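Local coordinates for protein NfrA2 (Bacillus megaterium, PDB 5HEI) that probably reduces FMN with NADPH as a dimeric, oxygen-insensitive nitroreductase and biotransforms the herbicide mesotrione, at residues A[43-47]-A[82-86]; A[138-143]-A[230-236]. One frame throughout, in Å; residues are numbered along the deposited sequence.

Contact 1 of 2, residues A[43-47]-A[82-86]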
loop_
_atom_site.group_PDB
_atom_site.type_symbol
_atom_site.label_atom_id
_atom_site.label_comp_id
_atom_site.label_asym_id
_atom_site.label_seq_id
_atom_site.Cartn_x
_atom_site.Cartn_y
_atom_site.Cartn_z
ATOM N N GLY A 43 4.206 2.510 -13.802
ATOM C CA GLY A 43 5.650 2.475 -13.607
ATOM C C GLY A 43 6.115 1.223 -12.894
ATOM O O GLY A 43 7.298 0.879 -12.963
ATOM N N GLN A 44 5.173 0.533 -12.204
ATOM C CA GLN A 44 5.381 -0.720 -11.470
ATOM C C GLN A 44 6.630 -0.626 -10.572
ATOM O O GLN A 44 7.618 -1.342 -10.776
ATOM C CB GLN A 44 5.425 -1.914 -12.446
ATOM C CG GLN A 44 4.153 -2.077 -13.278
ATOM C CD GLN A 44 4.445 -2.631 -14.649
ATOM O OE1 GLN A 44 4.635 -3.835 -14.834
ATOM N NE2 GLN A 44 4.480 -1.761 -15.645
ATOM N N GLN A 45 6.578 0.308 -9.599
ATOM C CA GLN A 45 7.657 0.639 -8.665
ATOM C C GLN A 45 7.823 -0.361 -7.501
ATOM O O GLN A 45 8.216 0.037 -6.402
ATOM C CB GLN A 45 7.484 2.081 -8.138
ATOM C CG GLN A 45 7.622 3.179 -9.199
ATOM C CD GLN A 45 6.334 3.566 -9.897
ATOM O OE1 GLN A 45 6.356 4.161 -10.972
ATOM N NE2 GLN A 45 5.182 3.279 -9.302
ATOM N N VAL A 46 7.527 -1.651 -7.734
ATOM C CA VAL A 46 7.641 -2.700 -6.715
ATOM C C VAL A 46 8.505 -3.856 -7.218
ATOM O O VAL A 46 8.257 -4.403 -8.300
ATOM C CB VAL A 46 6.275 -3.223 -6.176
ATOM C CG1 VAL A 46 6.441 -3.911 -4.826
ATOM C CG2 VAL A 46 5.234 -2.117 -6.081
ATOM N N THR A 47 9.503 -4.237 -6.407
ATOM C CA THR A 47 10.395 -5.359 -6.670
ATOM C C THR A 47 10.214 -6.385 -5.553
ATOM O O THR A 47 10.241 -6.035 -4.372
ATOM C CB THR A 47 11.822 -4.871 -6.944
ATOM O OG1 THR A 47 11.881 -4.437 -8.301
ATOM C CG2 THR A 47 12.871 -5.941 -6.726
ATOM N N ASP A 82 11.046 0.222 -6.050
ATOM C CA ASP A 82 12.055 0.201 -7.101
ATOM C C ASP A 82 11.940 1.326 -8.125
ATOM O O ASP A 82 10.972 1.389 -8.890
ATOM C CB ASP A 82 12.074 -1.175 -7.793
ATOM C CG ASP A 82 13.308 -1.491 -8.623
ATOM O OD1 ASP A 82 13.691 -0.650 -9.472
ATOM O OD2 ASP A 82 13.835 -2.611 -8.491
ATOM N N PHE A 83 12.980 2.175 -8.172
ATOM C CA PHE A 83 13.124 3.275 -9.121
ATOM C C PHE A 83 14.369 3.055 -9.988
ATOM O O PHE A 83 14.781 3.955 -10.726
ATOM C CB PHE A 83 13.135 4.634 -8.396
ATOM C CG PHE A 83 11.754 5.107 -8.012
ATOM C CD1 PHE A 83 11.176 4.717 -6.808
ATOM C CD2 PHE A 83 11.024 5.931 -8.859
ATOM C CE1 PHE A 83 9.889 5.133 -6.465
ATOM C CE2 PHE A 83 9.740 6.355 -8.511
ATOM C CZ PHE A 83 9.183 5.959 -7.314
ATOM N N ASN A 84 14.953 1.831 -9.909
ATOM C CA ASN A 84 16.113 1.429 -10.711
ATOM C C ASN A 84 15.645 1.143 -12.135
ATOM O O ASN A 84 16.391 1.409 -13.079
ATOM C CB ASN A 84 16.829 0.213 -10.115
ATOM C CG ASN A 84 18.083 -0.173 -10.856
ATOM O OD1 ASN A 84 19.006 0.631 -11.029
ATOM N ND2 ASN A 84 18.131 -1.408 -11.333
ATOM N N ARG A 85 14.404 0.624 -12.288
ATOM C CA ARG A 85 13.797 0.375 -13.595
ATOM C C ARG A 85 13.523 1.725 -14.258
ATOM O O ARG A 85 13.796 1.882 -15.450
ATOM C CB ARG A 85 12.509 -0.451 -13.472
ATOM C CG ARG A 85 12.767 -1.939 -13.340
ATOM C CD ARG A 85 11.498 -2.768 -13.448
ATOM N NE ARG A 85 10.603 -2.597 -12.301
ATOM C CZ ARG A 85 10.668 -3.311 -11.181
ATOM N NH1 ARG A 85 11.596 -4.247 -11.035
ATOM N NH2 ARG A 85 9.811 -3.087 -10.195
ATOM N N ALA A 86 13.051 2.716 -13.458
ATOM C CA ALA A 86 12.797 4.098 -13.887
ATOM C C ALA A 86 14.109 4.763 -14.327
ATOM O O ALA A 86 14.097 5.583 -15.247
ATOM C CB ALA A 86 12.164 4.889 -12.750
HETATM O O HOH W 1 10.178 1.048 -11.726
#
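Arg85 reaches out of its helix to the backbone of 43-47, its guanidinium edge turned to the oxygens there. Arg85 NH2 gives a nearly straight bond to Gln44 O (2.9 Å), lying in the carbonyl plane and within 8° of the guanidinium plane; the same nitrogen makes a weak bond to Val46 O. Arg85 NH1 donates to Thr47 OG1 (2.8 Å), which in turn donates to Asp82 OD2 (2.7 Å), approaching from above the carboxylate plane. With chi3 at -69° the arginine chain bends to bring both nitrogens to these acceptors.

The backbone closes the join beneath: Asp82 N donates to Gln45 O (2.9 Å), and a water links Gly43 O to Asp82 O. Gln45 CG rests over a face of the Phe83 ring, a CH-pi contact 4.0 Å from CG to the ring centroid.

Asp82 OD1 accepts from Asn84 N, an Asx turn, and from Arg85 N, an Asx motif. Tyr186 of the second subunit also binds Asp82 OD2. Gln44 packs on the FMN-binding Ser39, placing the contact beside the flavin site at the dimer interface. It joins the start of strand 46-51 to the turn between strand 75-82 and helix 84-92, with helix 104-126 packed against Gln45, Val46 and Phe83.

Contact 2 of 2, residues A[138-143]-A[230-236]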
loop_
_atom_site.group_PDB
_atom_site.type_symbol
_atom_site.label_atom_id
_atom_site.label_comp_id
_atom_site.label_asym_id
_atom_site.label_seq_id
_atom_site.Cartn_x
_atom_site.Cartn_y
_atom_site.Cartn_z
ATOM N N ARG A 138 12.805 -2.661 8.271
ATOM C CA ARG A 138 13.332 -1.306 8.411
ATOM C C ARG A 138 14.031 -1.090 9.773
ATOM O O ARG A 138 14.412 0.043 10.085
ATOM C CB ARG A 138 12.222 -0.268 8.173
ATOM C CG ARG A 138 11.840 -0.099 6.700
ATOM C CD ARG A 138 10.529 0.639 6.553
ATOM N NE ARG A 138 9.393 -0.189 6.958
ATOM C CZ ARG A 138 8.229 0.288 7.381
ATOM N NH1 ARG A 138 8.033 1.597 7.473
ATOM N NH2 ARG A 138 7.253 -0.541 7.724
ATOM N N ARG A 139 14.216 -2.180 10.568
ATOM C CA ARG A 139 14.919 -2.163 11.861
ATOM C C ARG A 139 16.398 -1.920 11.593
ATOM O O ARG A 139 16.966 -0.961 12.113
ATOM C CB ARG A 139 14.710 -3.483 12.634
ATOM C CG ARG A 139 15.222 -3.454 14.068
ATOM C CD ARG A 139 15.084 -4.805 14.731
ATOM N NE ARG A 139 16.130 -5.023 15.727
ATOM C CZ ARG A 139 17.303 -5.590 15.466
ATOM N NH1 ARG A 139 17.591 -6.003 14.238
ATOM N NH2 ARG A 139 18.199 -5.751 16.432
ATOM N N LYS A 140 17.007 -2.803 10.789
ATOM C CA LYS A 140 18.389 -2.737 10.341
ATOM C C LYS A 140 18.280 -2.795 8.805
ATOM O O LYS A 140 18.422 -3.869 8.219
ATOM C CB LYS A 140 19.227 -3.885 10.950
ATOM C CG LYS A 140 19.445 -3.732 12.463
ATOM C CD LYS A 140 20.475 -4.701 13.043
ATOM C CE LYS A 140 20.803 -4.405 14.488
ATOM N NZ LYS A 140 21.684 -5.447 15.086
ATOM N N PRO A 141 17.903 -1.663 8.145
ATOM C CA PRO A 141 17.693 -1.703 6.690
ATOM C C PRO A 141 18.952 -1.644 5.839
ATOM O O PRO A 141 18.916 -2.117 4.700
ATOM C CB PRO A 141 16.764 -0.518 6.435
ATOM C CG PRO A 141 17.064 0.447 7.517
ATOM C CD PRO A 141 17.646 -0.305 8.683
ATOM N N LEU A 142 20.047 -1.047 6.365
ATOM C CA LEU A 142 21.324 -0.957 5.651
ATOM C C LEU A 142 21.941 -2.351 5.494
ATOM O O LEU A 142 22.568 -2.628 4.469
ATOM C CB LEU A 142 22.296 0.015 6.342
ATOM C CG LEU A 142 21.831 1.479 6.486
ATOM C CD1 LEU A 142 22.638 2.203 7.544
ATOM C CD2 LEU A 142 21.900 2.237 5.166
ATOM N N GLU A 143 21.709 -3.240 6.488
ATOM C CA GLU A 143 22.168 -4.633 6.473
ATOM C C GLU A 143 21.310 -5.456 5.512
ATOM O O GLU A 143 21.816 -6.414 4.920
ATOM C CB GLU A 143 22.133 -5.253 7.878
ATOM C CG GLU A 143 23.171 -4.682 8.826
ATOM C CD GLU A 143 22.691 -3.540 9.699
ATOM O OE1 GLU A 143 22.287 -2.486 9.155
ATOM O OE2 GLU A 143 22.762 -3.689 10.939
ATOM N N TYR A 230 12.380 3.290 14.638
ATOM C CA TYR A 230 13.290 2.977 13.533
ATOM C C TYR A 230 14.042 4.242 13.083
ATOM O O TYR A 230 13.525 5.024 12.275
ATOM C CB TYR A 230 12.578 2.249 12.374
ATOM C CG TYR A 230 12.090 0.847 12.694
ATOM C CD1 TYR A 230 12.660 0.103 13.726
ATOM C CD2 TYR A 230 11.099 0.240 11.927
ATOM C CE1 TYR A 230 12.207 -1.179 14.031
ATOM C CE2 TYR A 230 10.655 -1.053 12.205
ATOM C CZ TYR A 230 11.218 -1.762 13.257
ATOM O OH TYR A 230 10.788 -3.039 13.543
ATOM N N PRO A 231 15.248 4.484 13.654
ATOM C CA PRO A 231 15.998 5.710 13.318
ATOM C C PRO A 231 16.709 5.708 11.964
ATOM O O PRO A 231 16.896 6.775 11.372
ATOM C CB PRO A 231 17.016 5.830 14.462
ATOM C CG PRO A 231 16.681 4.723 15.443
ATOM C CD PRO A 231 15.972 3.682 14.656
ATOM N N GLU A 232 17.119 4.518 11.483
ATOM C CA GLU A 232 17.853 4.332 10.226
ATOM C C GLU A 232 17.011 4.490 8.941
ATOM O O GLU A 232 17.506 4.150 7.865
ATOM C CB GLU A 232 18.581 2.973 10.237
ATOM C CG GLU A 232 19.837 2.913 11.092
ATOM C CD GLU A 232 20.385 1.509 11.275
ATOM O OE1 GLU A 232 20.915 0.936 10.294
ATOM O OE2 GLU A 232 20.273 0.973 12.401
ATOM N N VAL A 233 15.765 5.011 9.042
ATOM C CA VAL A 233 14.861 5.194 7.896
ATOM C C VAL A 233 15.394 6.231 6.883
ATOM O O VAL A 233 15.511 5.901 5.700
ATOM C CB VAL A 233 13.377 5.424 8.306
ATOM C CG1 VAL A 233 12.501 5.712 7.091
ATOM C CG2 VAL A 233 12.827 4.226 9.067
ATOM N N ARG A 234 15.735 7.458 7.344
ATOM C CA ARG A 234 16.287 8.505 6.474
ATOM C C ARG A 234 17.667 8.102 5.930
ATOM O O ARG A 234 17.950 8.343 4.752
ATOM C CB ARG A 234 16.346 9.870 7.185
ATOM C CG ARG A 234 16.710 11.017 6.247
ATOM C CD ARG A 234 16.451 12.387 6.820
ATOM N NE ARG A 234 16.975 13.417 5.922
ATOM C CZ ARG A 234 16.634 14.702 5.959
ATOM N NH1 ARG A 234 15.755 15.137 6.852
ATOM N NH2 ARG A 234 17.165 15.559 5.099
ATOM N N ALA A 235 18.505 7.469 6.785
ATOM C CA ALA A 235 19.843 6.979 6.435
ATOM C C ALA A 235 19.791 5.951 5.293
ATOM O O ALA A 235 20.687 5.941 4.447
ATOM C CB ALA A 235 20.506 6.362 7.658
ATOM N N MET A 236 18.732 5.105 5.276
ATOM C CA MET A 236 18.462 4.074 4.269
ATOM C C MET A 236 18.141 4.711 2.897
ATOM O O MET A 236 18.735 4.301 1.898
ATOM C CB MET A 236 17.328 3.135 4.759
ATOM C CG MET A 236 16.652 2.309 3.666
ATOM S SD MET A 236 15.003 1.686 4.110
ATOM C CE MET A 236 14.077 3.204 4.210
#
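One face of the Tyr230 ring lies over the backbone at Arg138 and Arg139. Arg138 O sits 3.6 Å from Tyr230 CG, and Arg139 CA is held in a CH-pi contact, 3.8 Å from the Tyr230 ring centroid and 22° off its normal. Arg139 CB passes by Tyr230 CE1, while its guanidinium stands almost perpendicular to the ring and finds its own partner in Leu63 O. Within this nitroreductase fold the contact packs the start of helix 141-148 against the start of the C-terminal helix 233-239. At the subunit interface Arg138 NH1 forms a salt bridge with Glu104 of the second subunit, which also packs on Tyr230. An alanine in place of Tyr230 would probably leave the Arg138-Arg139 backbone without its aromatic cover and take away the packing against that glutamate.

Farther along, Pro141 wedges between Glu232 and Met236. Pro141 CD meets Glu232 CB at 3.7 Å, and its CG lies near Glu232 O. Glu232 extends beyond CG to bring OE1 beside Leu142 CD1, where Glu232 OE1 also comes 3.9 Å from Glu143 OE1; the two carboxylates are nearly coplanar, and their like charges would probably disfavour one another. Met236 crosses the proline at about a right angle, its CG anti to the backbone N (chi1 162°), and places Met236 SD 3.7 Å from Pro141 CB.

Overall arrangement
After helices 3-9 and 24-36 the chain runs through 43-47 into strand 46-51, passes two helices and returns along strand 75-82; contact 1 closes this loop of 34 residues. It then continues through helices 84-92 and 104-126 and strand 130-134 before 138-143. From there 86 residues, including strand 154-163 and helices 191-209 and 217-224, lead to 230-236, where contact 2 closes. The two loops are in series, neither nested nor crossed. The centres of contact 1 and contact 2 are about 20 Å apart. Contact 1 ties the start of strand 46-51 to the strand-to-helix turn after strand 75-82, contact 2 brings helix 233-239 back against the start of helix 141-148, and both touch the second subunit.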